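Local atomic coordinates of muconate lactonizing enzyme (Corynebacterium glutamicum, PDB entry 3I4K), a protein that belongs to the enolase superfamily, joining an N-terminal alpha+beta domain to a TIM-type barrel that binds a magnesium ion. Residues L6-V11 with V41-G46; N45-Y50 with A119-V124; D136-T141 with Y326-F331; I272-T277 with L297-A302. All blocks are in the same frame, centred on the assembly; numbering follows the deposited sequence.

From the N terminus, contact 1 comes first. It pairs 6-11 with 41-46 and closes the hairpin of strands 8-25 and 30-43. Contact 2 begins on the turn where contact 1 ends, sharing Asn45 and Gly46. It closes the long excursion through the N-terminal helices by bringing 119-124 against 45-50. The two contacts touch and belong to one sheet-and-helix domain. Contact 3 follows in series and joins the first barrel strand, at 136-141, to the last, at 326-331. Contact 4, between 272-277 and 297-302, is nested inside that loop. Contact 4 pairs two successive barrel strands and contact 3 closes the ring. Their segments meet where Gly301 N bonds Gly327 O.

Contact 1 of 4, residues L6-V11 with V41-G46; sequences LTIQKV and VHLENG
Thr7 and Glu44 begin the backbone pairing, with Glu44 N donating to Thr7 O at 2.8 Å. His42 O then takes two consecutive N-H groups. Gln9 N binds His42 O at 2.8 Å, close to the line of the carbonyl (C=O...N angle 166°), and Lys10 N adds a weak bond. His42 N returns a bond of 2.7 Å to Lys10 O. Gln9 is the extra residue, and the register slips by one between Ile8 and Lys10.

The apolar contacts lie on the face carrying Ile8, Val11, Val41 and Leu43. Ile8 CD1 is pressed tightly on Leu43 CD2, at 3.2 Å. Val41 splits its branches. Val41 CG1 is anti to the backbone N (chi1 172°) and sits 3.6 Å from Ile8 CG1. Val41 CG2 lies 3.7 Å from Val11 CG1. Helix 104-121 covers Val41 and Leu43 through Ala113 and Ala117.

On the other face Lys10 meets His42 in a CH-pi contact. The lysine chain bends at chi3 (59°), and Lys10 CE lies over the face of the His42 ring, 4.0 Å from its centroid. His42 NE2 has a weak bond to Glu12.

The doubled partnership of His42 is a classic beta bulge. It lies in the first hairpin of a three-stranded antiparallel sheet, which belongs to the N-terminal domain of enolase superfamily proteins. A type I turn from Leu43 to Gly46 leads on to the third strand.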
loop_
_atom_site.group_PDB
_atom_site.type_symbol
_atom_site.label_atom_id
_atom_site.label_comp_id
_atom_site.label_asym_id
_atom_site.label_seq_id
_atom_site.Cartn_x
_atom_site.Cartn_y
_atom_site.Cartn_z
ATOM N N LEU A 6 -5.525 -22.618 -11.774
ATOM C CA LEU A 6 -4.569 -21.873 -10.967
ATOM C C LEU A 6 -4.909 -22.149 -9.506
ATOM O O LEU A 6 -4.397 -21.500 -8.594
ATOM C CB LEU A 6 -4.701 -20.382 -11.286
ATOM C CG LEU A 6 -3.517 -19.441 -11.066
ATOM C CD1 LEU A 6 -2.298 -19.942 -11.825
ATOM C CD2 LEU A 6 -3.905 -18.043 -11.545
ATOM N N THR A 7 -5.779 -23.134 -9.307
ATOM C CA THR A 7 -6.234 -23.543 -7.985
ATOM C C THR A 7 -5.094 -24.059 -7.098
ATOM O O THR A 7 -4.084 -24.553 -7.599
ATOM C CB THR A 7 -7.302 -24.653 -8.112
ATOM O OG1 THR A 7 -8.356 -24.208 -8.977
ATOM C CG2 THR A 7 -7.886 -24.994 -6.753
ATOM N N ILE A 8 -5.262 -23.924 -5.782
ATOM C CA ILE A 8 -4.270 -24.397 -4.817
ATOM C C ILE A 8 -4.710 -25.782 -4.356
ATOM O O ILE A 8 -5.726 -25.922 -3.670
ATOM C CB ILE A 8 -4.172 -23.470 -3.569
ATOM C CG1 ILE A 8 -3.412 -22.191 -3.911
ATOM C CG2 ILE A 8 -3.443 -24.185 -2.437
ATOM C CD1 ILE A 8 -4.077 -21.347 -4.945
ATOM N N GLN A 9 -3.940 -26.798 -4.732
ATOM C CA GLN A 9 -4.272 -28.173 -4.379
ATOM C C GLN A 9 -3.737 -28.557 -3.013
ATOM O O GLN A 9 -4.411 -29.240 -2.242
ATOM C CB GLN A 9 -3.700 -29.149 -5.415
ATOM C CG GLN A 9 -4.023 -28.809 -6.863
ATOM C CD GLN A 9 -5.516 -28.758 -7.144
ATOM O OE1 GLN A 9 -6.218 -29.768 -7.039
ATOM N NE2 GLN A 9 -6.010 -27.577 -7.503
ATOM N N LYS A 10 -2.526 -28.109 -2.710
ATOM C CA LYS A 10 -1.908 -28.469 -1.447
ATOM C C LYS A 10 -0.889 -27.442 -0.956
ATOM O O LYS A 10 -0.315 -26.690 -1.743
ATOM C CB LYS A 10 -1.245 -29.844 -1.622
ATOM C CG LYS A 10 -0.470 -30.380 -0.428
ATOM C CD LYS A 10 0.195 -31.722 -0.759
ATOM C CE LYS A 10 1.153 -31.606 -1.943
ATOM N NZ LYS A 10 1.834 -32.895 -2.272
ATOM N N VAL A 11 -0.684 -27.418 0.356
ATOM C CA VAL A 11 0.283 -26.525 0.987
ATOM C C VAL A 11 1.040 -27.343 2.026
ATOM O O VAL A 11 0.431 -27.930 2.918
ATOM C CB VAL A 11 -0.409 -25.344 1.701
ATOM C CG1 VAL A 11 -0.899 -24.322 0.689
ATOM C CG2 VAL A 11 -1.570 -25.856 2.501
ATOM N N VAL A 41 3.316 -23.764 -1.656
ATOM C CA VAL A 41 1.960 -23.764 -2.168
ATOM C C VAL A 41 2.002 -24.464 -3.527
ATOM O O VAL A 41 2.706 -24.035 -4.447
ATOM C CB VAL A 41 1.413 -22.321 -2.302
ATOM C CG1 VAL A 41 0.074 -22.321 -3.029
ATOM C CG2 VAL A 41 1.226 -21.727 -0.911
ATOM N N HIS A 42 1.253 -25.559 -3.623
ATOM C CA HIS A 42 1.193 -26.381 -4.826
ATOM C C HIS A 42 -0.062 -26.089 -5.632
ATOM O O HIS A 42 -1.183 -26.290 -5.159
ATOM C CB HIS A 42 1.227 -27.855 -4.422
ATOM C CG HIS A 42 2.399 -28.211 -3.563
ATOM N ND1 HIS A 42 3.651 -28.472 -4.079
ATOM C CD2 HIS A 42 2.523 -28.303 -2.217
ATOM C CE1 HIS A 42 4.493 -28.710 -3.090
ATOM N NE2 HIS A 42 3.834 -28.612 -1.949
ATOM N N LEU A 43 0.140 -25.613 -6.855
ATOM C CA LEU A 43 -0.965 -25.267 -7.733
ATOM C C LEU A 43 -1.310 -26.361 -8.740
ATOM O O LEU A 43 -0.440 -27.097 -9.209
ATOM C CB LEU A 43 -0.650 -23.969 -8.483
ATOM C CG LEU A 43 -0.414 -22.698 -7.661
ATOM C CD1 LEU A 43 -0.196 -21.525 -8.604
ATOM C CD2 LEU A 43 -1.609 -22.433 -6.759
ATOM N N GLU A 44 -2.597 -26.447 -9.063
ATOM C CA GLU A 44 -3.125 -27.419 -10.011
ATOM C C GLU A 44 -2.246 -27.574 -11.250
ATOM O O GLU A 44 -2.040 -28.684 -11.733
ATOM C CB GLU A 44 -4.538 -26.999 -10.429
ATOM C CG GLU A 44 -5.186 -27.900 -11.454
ATOM C CD GLU A 44 -5.205 -29.337 -11.002
ATOM O OE1 GLU A 44 -5.704 -29.594 -9.886
ATOM O OE2 GLU A 44 -4.722 -30.208 -11.760
ATOM N N ASN A 45 -1.731 -26.457 -11.758
ATOM C CA ASN A 45 -0.881 -26.465 -12.944
ATOM C C ASN A 45 0.536 -26.957 -12.665
ATOM O O ASN A 45 1.449 -26.715 -13.453
ATOM C CB ASN A 45 -0.822 -25.061 -13.555
ATOM C CG ASN A 45 -0.391 -24.007 -12.550
ATOM O OD1 ASN A 45 -0.234 -22.836 -12.888
ATOM N ND2 ASN A 45 -0.202 -24.424 -11.305
ATOM N N GLY A 46 0.722 -27.632 -11.535
ATOM C CA GLY A 46 2.032 -28.159 -11.193
ATOM C C GLY A 46 3.054 -27.205 -10.601
ATOM O O GLY A 46 4.061 -27.652 -10.049
#

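Contact 2 of 4, residues N45-Y50 with A119-V124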
loop_
_atom_site.group_PDB
_atom_site.type_symbol
_atom_site.label_atom_id
_atom_site.label_comp_id
_atom_site.label_asym_id
_atom_site.label_seq_id
_atom_site.Cartn_x
_atom_site.Cartn_y
_atom_site.Cartn_z
ATOM N N ASN A 45 -1.731 -26.457 -11.758
ATOM C CA ASN A 45 -0.881 -26.465 -12.944
ATOM C C ASN A 45 0.536 -26.957 -12.665
ATOM O O ASN A 45 1.449 -26.715 -13.453
ATOM C CB ASN A 45 -0.822 -25.061 -13.555
ATOM C CG ASN A 45 -0.391 -24.007 -12.550
ATOM O OD1 ASN A 45 -0.234 -22.836 -12.888
ATOM N ND2 ASN A 45 -0.202 -24.424 -11.305
ATOM N N GLY A 46 0.722 -27.632 -11.535
ATOM C CA GLY A 46 2.032 -28.159 -11.193
ATOM C C GLY A 46 3.054 -27.205 -10.601
ATOM O O GLY A 46 4.061 -27.652 -10.049
ATOM N N VAL A 47 2.824 -25.899 -10.708
ATOM C CA VAL A 47 3.776 -24.936 -10.157
ATOM C C VAL A 47 3.793 -24.972 -8.629
ATOM O O VAL A 47 2.763 -25.208 -7.992
ATOM C CB VAL A 47 3.460 -23.501 -10.624
ATOM C CG1 VAL A 47 2.034 -23.159 -10.294
ATOM C CG2 VAL A 47 4.401 -22.510 -9.948
ATOM N N ILE A 48 4.970 -24.747 -8.053
ATOM C CA ILE A 48 5.139 -24.746 -6.600
ATOM C C ILE A 48 5.775 -23.437 -6.115
ATOM O O ILE A 48 6.883 -23.086 -6.531
ATOM C CB ILE A 48 6.037 -25.924 -6.149
ATOM C CG1 ILE A 48 5.470 -27.245 -6.675
ATOM C CG2 ILE A 48 6.117 -25.975 -4.630
ATOM C CD1 ILE A 48 6.299 -28.460 -6.292
ATOM N N GLY A 49 5.068 -22.721 -5.239
ATOM C CA GLY A 49 5.578 -21.467 -4.701
ATOM C C GLY A 49 6.122 -21.651 -3.294
ATOM O O GLY A 49 5.557 -22.405 -2.505
ATOM N N TYR A 50 7.211 -20.958 -2.968
ATOM C CA TYR A 50 7.827 -21.095 -1.650
ATOM C C TYR A 50 7.866 -19.827 -0.805
ATOM O O TYR A 50 8.059 -18.721 -1.319
ATOM C CB TYR A 50 9.249 -21.634 -1.805
ATOM C CG TYR A 50 9.302 -23.024 -2.384
ATOM C CD1 TYR A 50 8.947 -24.133 -1.616
ATOM C CD2 TYR A 50 9.675 -23.233 -3.711
ATOM C CE1 TYR A 50 8.960 -25.412 -2.153
ATOM C CE2 TYR A 50 9.689 -24.510 -4.260
ATOM C CZ TYR A 50 9.332 -25.597 -3.476
ATOM O OH TYR A 50 9.353 -26.867 -4.007
ATOM N N ALA A 119 3.361 -15.601 -9.410
ATOM C CA ALA A 119 4.309 -14.941 -10.299
ATOM C C ALA A 119 4.946 -15.932 -11.282
ATOM O O ALA A 119 5.214 -15.589 -12.434
ATOM C CB ALA A 119 5.387 -14.236 -9.487
ATOM N N ARG A 120 5.203 -17.155 -10.826
ATOM C CA ARG A 120 5.792 -18.166 -11.702
ATOM C C ARG A 120 4.747 -18.638 -12.712
ATOM O O ARG A 120 5.061 -18.855 -13.886
ATOM C CB ARG A 120 6.323 -19.349 -10.881
ATOM C CG ARG A 120 7.629 -19.043 -10.151
ATOM C CD ARG A 120 8.053 -20.187 -9.245
ATOM N NE ARG A 120 9.289 -19.887 -8.529
ATOM C CZ ARG A 120 10.491 -19.854 -9.093
ATOM N NH1 ARG A 120 10.625 -20.113 -10.389
ATOM N NH2 ARG A 120 11.556 -19.539 -8.370
ATOM N N SER A 121 3.504 -18.778 -12.252
ATOM C CA SER A 121 2.412 -19.202 -13.117
ATOM C C SER A 121 2.177 -18.197 -14.237
ATOM O O SER A 121 1.759 -18.570 -15.334
ATOM C CB SER A 121 1.114 -19.361 -12.320
ATOM O OG SER A 121 1.139 -20.509 -11.492
ATOM N N LEU A 122 2.436 -16.922 -13.958
ATOM C CA LEU A 122 2.241 -15.867 -14.951
ATOM C C LEU A 122 3.550 -15.616 -15.678
ATOM O O LEU A 122 3.625 -14.810 -16.610
ATOM C CB LEU A 122 1.782 -14.577 -14.272
ATOM C CG LEU A 122 0.532 -14.611 -13.390
ATOM C CD1 LEU A 122 0.313 -13.213 -12.802
ATOM C CD2 LEU A 122 -0.691 -15.052 -14.192
ATOM N N ASN A 123 4.583 -16.315 -15.227
ATOM C CA ASN A 123 5.920 -16.210 -15.792
ATOM C C ASN A 123 6.526 -14.814 -15.649
ATOM O O ASN A 123 7.015 -14.223 -16.619
ATOM C CB ASN A 123 5.909 -16.643 -17.264
ATOM C CG ASN A 123 7.304 -16.905 -17.798
ATOM O OD1 ASN A 123 8.054 -17.716 -17.242
ATOM N ND2 ASN A 123 7.666 -16.219 -18.877
ATOM N N VAL A 124 6.504 -14.296 -14.423
ATOM C CA VAL A 124 7.063 -12.981 -14.127
ATOM C C VAL A 124 7.709 -12.994 -12.745
ATOM O O VAL A 124 7.471 -13.903 -11.952
ATOM C CB VAL A 124 5.965 -11.895 -14.116
ATOM C CG1 VAL A 124 5.318 -11.788 -15.477
ATOM C CG2 VAL A 124 4.924 -12.224 -13.054
#
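Asn45 and Val47, on the turn into the third strand of the N-terminal sheet, meet Ser121 and Arg120 at the C-terminal end of helix 104-121. The helix ends in a Schellman motif. Asn123 has positive phi (62°), Val124 N bonds back to Ala119 O at 2.7 Å, and Asn123 N makes a weak bond to Arg120 O.

Ser121 carries the polar part of the contact. Ser121 OG lies 3.0 Å from Asn45 OD1, within hydrogen-bonding reach. The same hydroxyl proton can also go to Ala117 O, one turn back in the helix, and the choice between the two is not settled. The first torsion of Asn45 places CG between its own backbone N and carbonyl carbon (chi1 54°), and from there OD1 reaches the serine hydroxyl.

Val47 lies beside this pair. Val47 CG2 packs on Arg120 CB at 3.8 Å, the two side chains crossing at a slant. Arg120 then runs on extended from CG to NE. Arg120 CD passes 4.1 Å from Ile48 O, and NE forms a salt bridge with Asp116. The other oxygen of Asp116 accepts Tyr50 N, which gives the strand a further tie to the helix. Just past the helix end, Leu122 and Val124 pack on Val124 and Leu122 of the second subunit.

The chemistry is modest. The contact is small and lies near the surface. One serine proton has two possible acceptors, a valine packs on the base of an arginine, and the charge of Arg120 is probably offset in part by Asp116 of its own helix.

Contact 3 of 4, residues D136-T141 with Y326-F331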
loop_
_atom_site.group_PDB
_atom_site.type_symbol
_atom_site.label_atom_id
_atom_site.label_comp_id
_atom_site.label_asym_id
_atom_site.label_seq_id
_atom_site.Cartn_x
_atom_site.Cartn_y
_atom_site.Cartn_z
ATOM N N ASP A 136 17.378 -2.266 -9.217
ATOM C CA ASP A 136 17.817 -3.630 -9.497
ATOM C C ASP A 136 18.943 -4.066 -8.575
ATOM O O ASP A 136 19.537 -5.125 -8.769
ATOM C CB ASP A 136 18.248 -3.782 -10.964
ATOM C CG ASP A 136 19.220 -2.702 -11.414
ATOM O OD1 ASP A 136 20.221 -2.454 -10.713
ATOM O OD2 ASP A 136 18.988 -2.105 -12.489
ATOM N N LYS A 137 19.228 -3.241 -7.571
ATOM C CA LYS A 137 20.272 -3.539 -6.594
ATOM C C LYS A 137 20.090 -2.642 -5.369
ATOM O O LYS A 137 19.675 -1.488 -5.488
ATOM C CB LYS A 137 21.657 -3.318 -7.201
ATOM C CG LYS A 137 21.989 -1.869 -7.460
ATOM C CD LYS A 137 23.384 -1.717 -8.047
ATOM C CE LYS A 137 23.720 -0.246 -8.274
ATOM N NZ LYS A 137 25.144 -0.041 -8.660
ATOM N N VAL A 138 20.411 -3.173 -4.194
ATOM C CA VAL A 138 20.265 -2.423 -2.951
ATOM C C VAL A 138 21.537 -2.434 -2.118
ATOM O O VAL A 138 22.407 -3.287 -2.300
ATOM C CB VAL A 138 19.121 -3.009 -2.074
ATOM C CG1 VAL A 138 17.789 -2.914 -2.808
ATOM C CG2 VAL A 138 19.415 -4.466 -1.726
ATOM N N ASP A 139 21.656 -1.474 -1.210
ATOM C CA ASP A 139 22.813 -1.448 -0.336
ATOM C C ASP A 139 22.551 -2.454 0.778
ATOM O O ASP A 139 21.398 -2.732 1.124
ATOM C CB ASP A 139 23.037 -0.051 0.227
ATOM C CG ASP A 139 23.510 0.924 -0.837
ATOM O OD1 ASP A 139 24.428 0.559 -1.604
ATOM O OD2 ASP A 139 22.976 2.049 -0.914
ATOM N N VAL A 140 23.623 -3.013 1.323
ATOM C CA VAL A 140 23.496 -4.001 2.377
ATOM C C VAL A 140 24.369 -3.663 3.570
ATOM O O VAL A 140 25.585 -3.482 3.445
ATOM C CB VAL A 140 23.861 -5.418 1.853
ATOM C CG1 VAL A 140 23.706 -6.458 2.970
ATOM C CG2 VAL A 140 22.962 -5.775 0.680
ATOM N N THR A 141 23.722 -3.554 4.724
ATOM C CA THR A 141 24.394 -3.269 5.982
ATOM C C THR A 141 24.720 -4.636 6.570
ATOM O O THR A 141 23.866 -5.525 6.575
ATOM C CB THR A 141 23.459 -2.515 6.972
ATOM O OG1 THR A 141 23.089 -1.247 6.420
ATOM C CG2 THR A 141 24.156 -2.299 8.310
ATOM N N TYR A 326 16.374 3.578 2.956
ATOM C CA TYR A 326 17.531 3.517 3.828
ATOM C C TYR A 326 18.332 2.221 3.668
ATOM O O TYR A 326 18.773 1.624 4.651
ATOM C CB TYR A 326 17.064 3.684 5.277
ATOM C CG TYR A 326 18.180 3.896 6.267
ATOM C CD1 TYR A 326 19.091 4.933 6.098
ATOM C CD2 TYR A 326 18.327 3.058 7.373
ATOM C CE1 TYR A 326 20.116 5.133 6.999
ATOM C CE2 TYR A 326 19.353 3.249 8.283
ATOM C CZ TYR A 326 20.243 4.293 8.092
ATOM O OH TYR A 326 21.243 4.512 9.010
ATOM N N GLY A 327 18.531 1.795 2.427
ATOM C CA GLY A 327 19.272 0.578 2.194
ATOM C C GLY A 327 18.609 -0.615 2.862
ATOM O O GLY A 327 17.432 -0.554 3.229
ATOM N N THR A 328 19.372 -1.697 3.031
ATOM C CA THR A 328 18.863 -2.924 3.637
ATOM C C THR A 328 19.966 -3.613 4.453
ATOM O O THR A 328 21.080 -3.108 4.571
ATOM C CB THR A 328 18.441 -3.946 2.560
ATOM O OG1 THR A 328 19.619 -4.585 2.042
ATOM C CG2 THR A 328 17.710 -3.259 1.397
ATOM N N GLU A 329 19.625 -4.770 5.006
ATOM C CA GLU A 329 20.554 -5.606 5.767
ATOM C C GLU A 329 20.185 -7.032 5.371
ATOM O O GLU A 329 20.188 -7.944 6.196
ATOM C CB GLU A 329 20.373 -5.420 7.281
ATOM C CG GLU A 329 18.930 -5.503 7.754
ATOM C CD GLU A 329 18.798 -5.687 9.259
ATOM O OE1 GLU A 329 19.711 -5.272 10.007
ATOM O OE2 GLU A 329 17.764 -6.243 9.690
ATOM N N LEU A 330 19.854 -7.208 4.097
ATOM C CA LEU A 330 19.447 -8.512 3.579
ATOM C C LEU A 330 20.664 -9.362 3.223
ATOM O O LEU A 330 20.949 -9.609 2.050
ATOM C CB LEU A 330 18.541 -8.320 2.357
ATOM C CG LEU A 330 17.191 -7.668 2.668
ATOM C CD1 LEU A 330 16.426 -7.417 1.380
ATOM C CD2 LEU A 330 16.381 -8.573 3.591
ATOM N N PHE A 331 21.363 -9.805 4.269
ATOM C CA PHE A 331 22.576 -10.603 4.156
ATOM C C PHE A 331 22.373 -12.031 4.655
ATOM O O PHE A 331 23.309 -12.831 4.658
ATOM C CB PHE A 331 23.677 -9.943 4.977
ATOM C CG PHE A 331 23.374 -9.873 6.451
ATOM C CD1 PHE A 331 23.543 -10.986 7.269
ATOM C CD2 PHE A 331 22.893 -8.695 7.019
ATOM C CE1 PHE A 331 23.240 -10.930 8.636
ATOM C CE2 PHE A 331 22.584 -8.627 8.382
ATOM C CZ PHE A 331 22.758 -9.744 9.190
HETATM O O HOH W 1 22.131 -0.270 3.945
#
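Thr328 grips Asp139 O twice. Its hydroxyl OG1 donates to Asp139 O at 2.7 Å, and its N donates to the same oxygen at 3.0 Å. The hydroxyl is tilted 17° from the carbonyl plane, while the N comes from well above it (42°). Thr328 OG1 sits between the backbone N and the carbonyl carbon (chi1 78°), which puts both donors on one side of the residue. Leu330 N also makes a weak bond to this OG1. In return, Thr141 N donates to Thr328 O at 2.7 Å.

A water joins the two strands beside this bond. It donates to Thr328 O at 3.1 Å and lies 2.8 Å from Thr141 OG1, which also bonds Ser167.

Packing surrounds this centre. The side chains of Thr328 and Val138 cross at about a right angle, with Thr328 CG2 3.8 Å from Val138 CB. Val140 CG1 touches Phe331 CB. Thr141 O lies 3.3 Å from Phe331 CD2 and also takes a CH...O contact from Glu329 CA. Gly327 passes close to Asp139.

The first and last strands of the barrel meet here through a single bridge, with a hydroxyl reinforcing the backbone bonds. This closes the ring of strands. Beyond the bridge, Glu329 pairs with Lys169 and accepts Thr303 N. Its side chain is about 6 Å from the magnesium ion, so the closure lies beside the metal site.

Contact 4 of 4, residues I272-T277 with L297-A302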
loop_
_atom_site.group_PDB
_atom_site.type_symbol
_atom_site.label_atom_id
_atom_site.label_comp_id
_atom_site.label_asym_id
_atom_site.label_seq_id
_atom_site.Cartn_x
_atom_site.Cartn_y
_atom_site.Cartn_z
ATOM N N ILE A 272 12.115 2.889 10.126
ATOM C CA ILE A 272 11.355 1.693 10.468
ATOM C C ILE A 272 11.999 0.476 9.806
ATOM O O ILE A 272 12.240 0.472 8.595
ATOM C CB ILE A 272 9.895 1.778 9.989
ATOM C CG1 ILE A 272 9.125 2.790 10.849
ATOM C CG2 ILE A 272 9.230 0.396 10.078
ATOM C CD1 ILE A 272 7.661 2.865 10.518
ATOM N N ALA A 273 12.284 -0.549 10.607
ATOM C CA ALA A 273 12.891 -1.778 10.092
ATOM C C ALA A 273 11.767 -2.599 9.477
ATOM O O ALA A 273 11.030 -3.279 10.183
ATOM C CB ALA A 273 13.562 -2.554 11.232
ATOM N N LEU A 274 11.627 -2.510 8.159
ATOM C CA LEU A 274 10.579 -3.226 7.447
ATOM C C LEU A 274 11.051 -4.607 7.009
ATOM O O LEU A 274 12.044 -4.743 6.303
ATOM C CB LEU A 274 10.117 -2.363 6.264
ATOM C CG LEU A 274 9.410 -2.785 4.973
ATOM C CD1 LEU A 274 8.709 -4.125 5.079
ATOM C CD2 LEU A 274 8.437 -1.665 4.619
ATOM N N LYS A 275 10.334 -5.631 7.461
ATOM C CA LYS A 275 10.661 -7.016 7.145
ATOM C C LYS A 275 9.388 -7.695 6.654
ATOM O O LYS A 275 8.372 -7.716 7.359
ATOM C CB LYS A 275 11.161 -7.740 8.399
ATOM C CG LYS A 275 12.256 -7.017 9.159
ATOM C CD LYS A 275 12.685 -7.818 10.393
ATOM C CE LYS A 275 13.772 -7.087 11.179
ATOM N NZ LYS A 275 14.073 -7.733 12.479
ATOM N N THR A 276 9.444 -8.255 5.450
ATOM C CA THR A 276 8.285 -8.920 4.873
ATOM C C THR A 276 7.782 -10.061 5.749
ATOM O O THR A 276 6.592 -10.368 5.764
ATOM C CB THR A 276 8.610 -9.432 3.451
ATOM O OG1 THR A 276 9.782 -10.267 3.490
ATOM C CG2 THR A 276 8.878 -8.249 2.525
ATOM N N THR A 277 8.688 -10.672 6.501
ATOM C CA THR A 277 8.311 -11.770 7.381
ATOM C C THR A 277 7.555 -11.288 8.622
ATOM O O THR A 277 6.462 -11.783 8.930
ATOM C CB THR A 277 9.556 -12.586 7.816
ATOM O OG1 THR A 277 10.617 -11.697 8.191
ATOM C CG2 THR A 277 10.033 -13.475 6.663
ATOM N N LEU A 297 8.814 8.927 7.444
ATOM C CA LEU A 297 9.734 7.995 8.095
ATOM C C LEU A 297 10.383 7.059 7.072
ATOM O O LEU A 297 9.699 6.415 6.281
ATOM C CB LEU A 297 9.003 7.178 9.165
ATOM C CG LEU A 297 8.206 7.954 10.227
ATOM C CD1 LEU A 297 7.785 6.980 11.322
ATOM C CD2 LEU A 297 9.032 9.078 10.829
ATOM N N ALA A 298 11.708 6.998 7.088
ATOM C CA ALA A 298 12.428 6.134 6.161
ATOM C C ALA A 298 12.184 4.671 6.496
ATOM O O ALA A 298 11.908 4.332 7.648
ATOM C CB ALA A 298 13.913 6.431 6.230
ATOM N N CYS A 299 12.258 3.814 5.481
ATOM C CA CYS A 299 12.110 2.377 5.685
ATOM C C CYS A 299 13.443 1.713 5.309
ATOM O O CYS A 299 14.080 2.075 4.316
ATOM C CB CYS A 299 10.981 1.795 4.827
ATOM S SG CYS A 299 9.295 2.149 5.414
ATOM N N HIS A 300 13.869 0.776 6.142
ATOM C CA HIS A 300 15.108 0.026 5.941
ATOM C C HIS A 300 14.706 -1.389 5.515
ATOM O O HIS A 300 13.740 -1.948 6.042
ATOM C CB HIS A 300 15.881 -0.025 7.261
ATOM C CG HIS A 300 17.202 -0.736 7.179
ATOM N ND1 HIS A 300 18.293 -0.212 6.518
ATOM C CD2 HIS A 300 17.631 -1.887 7.753
ATOM C CE1 HIS A 300 19.338 -1.003 6.697
ATOM N NE2 HIS A 300 18.963 -2.026 7.444
ATOM N N GLY A 301 15.417 -1.960 4.547
ATOM C CA GLY A 301 15.106 -3.317 4.125
ATOM C C GLY A 301 15.692 -4.251 5.174
ATOM O O GLY A 301 16.765 -4.824 4.972
ATOM N N ALA A 302 14.985 -4.402 6.297
ATOM C CA ALA A 302 15.443 -5.233 7.409
ATOM C C ALA A 302 15.252 -6.738 7.215
ATOM O O ALA A 302 14.428 -7.193 6.413
ATOM C CB ALA A 302 14.759 -4.777 8.719
HETATM O O HOH W 2 12.832 -6.337 4.339
#
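Ile272 and Leu274 pair in parallel with the strand from Ala298 to Gly301, the two axes 40° apart. Ile272 N donates to Ala298 O, His300 N to Ile272 O, and Leu274 N to His300 O, all at 2.9 to 3.0 Å. A weak bond from Ala302 N to Leu274 O follows, where Gly301 centres an inverse gamma turn.

Ile272, Leu274 and Cys299 point to the outer face, toward the helices. Leu274 CD2 lies 4.0 Å from Cys299 SG, and Ile272 CD1 meets Leu297 CD1 nearby. Helix 282-294, the crossover of this beta-alpha-beta unit, covers Leu274 and Cys299.

Ala302 carries the packing at the strand ends. Ala302 CB is 3.6 Å from Ala273 CB. Ala302 CB also lies tightly against Lys275 CG, at 3.4 Å. Lys275 is extended beyond CG, and Lys275 CE also passes Ala302 CB, at 3.5 Å.

Lys275 NZ bonds Asp251, a magnesium ligand, and the lysine side chain is about 4 Å from the metal. His300 ND1 bonds Tyr326 O. The alanine methyl thus packs against the aliphatic part of a lysine whose NZ stands in the second shell of the metal site.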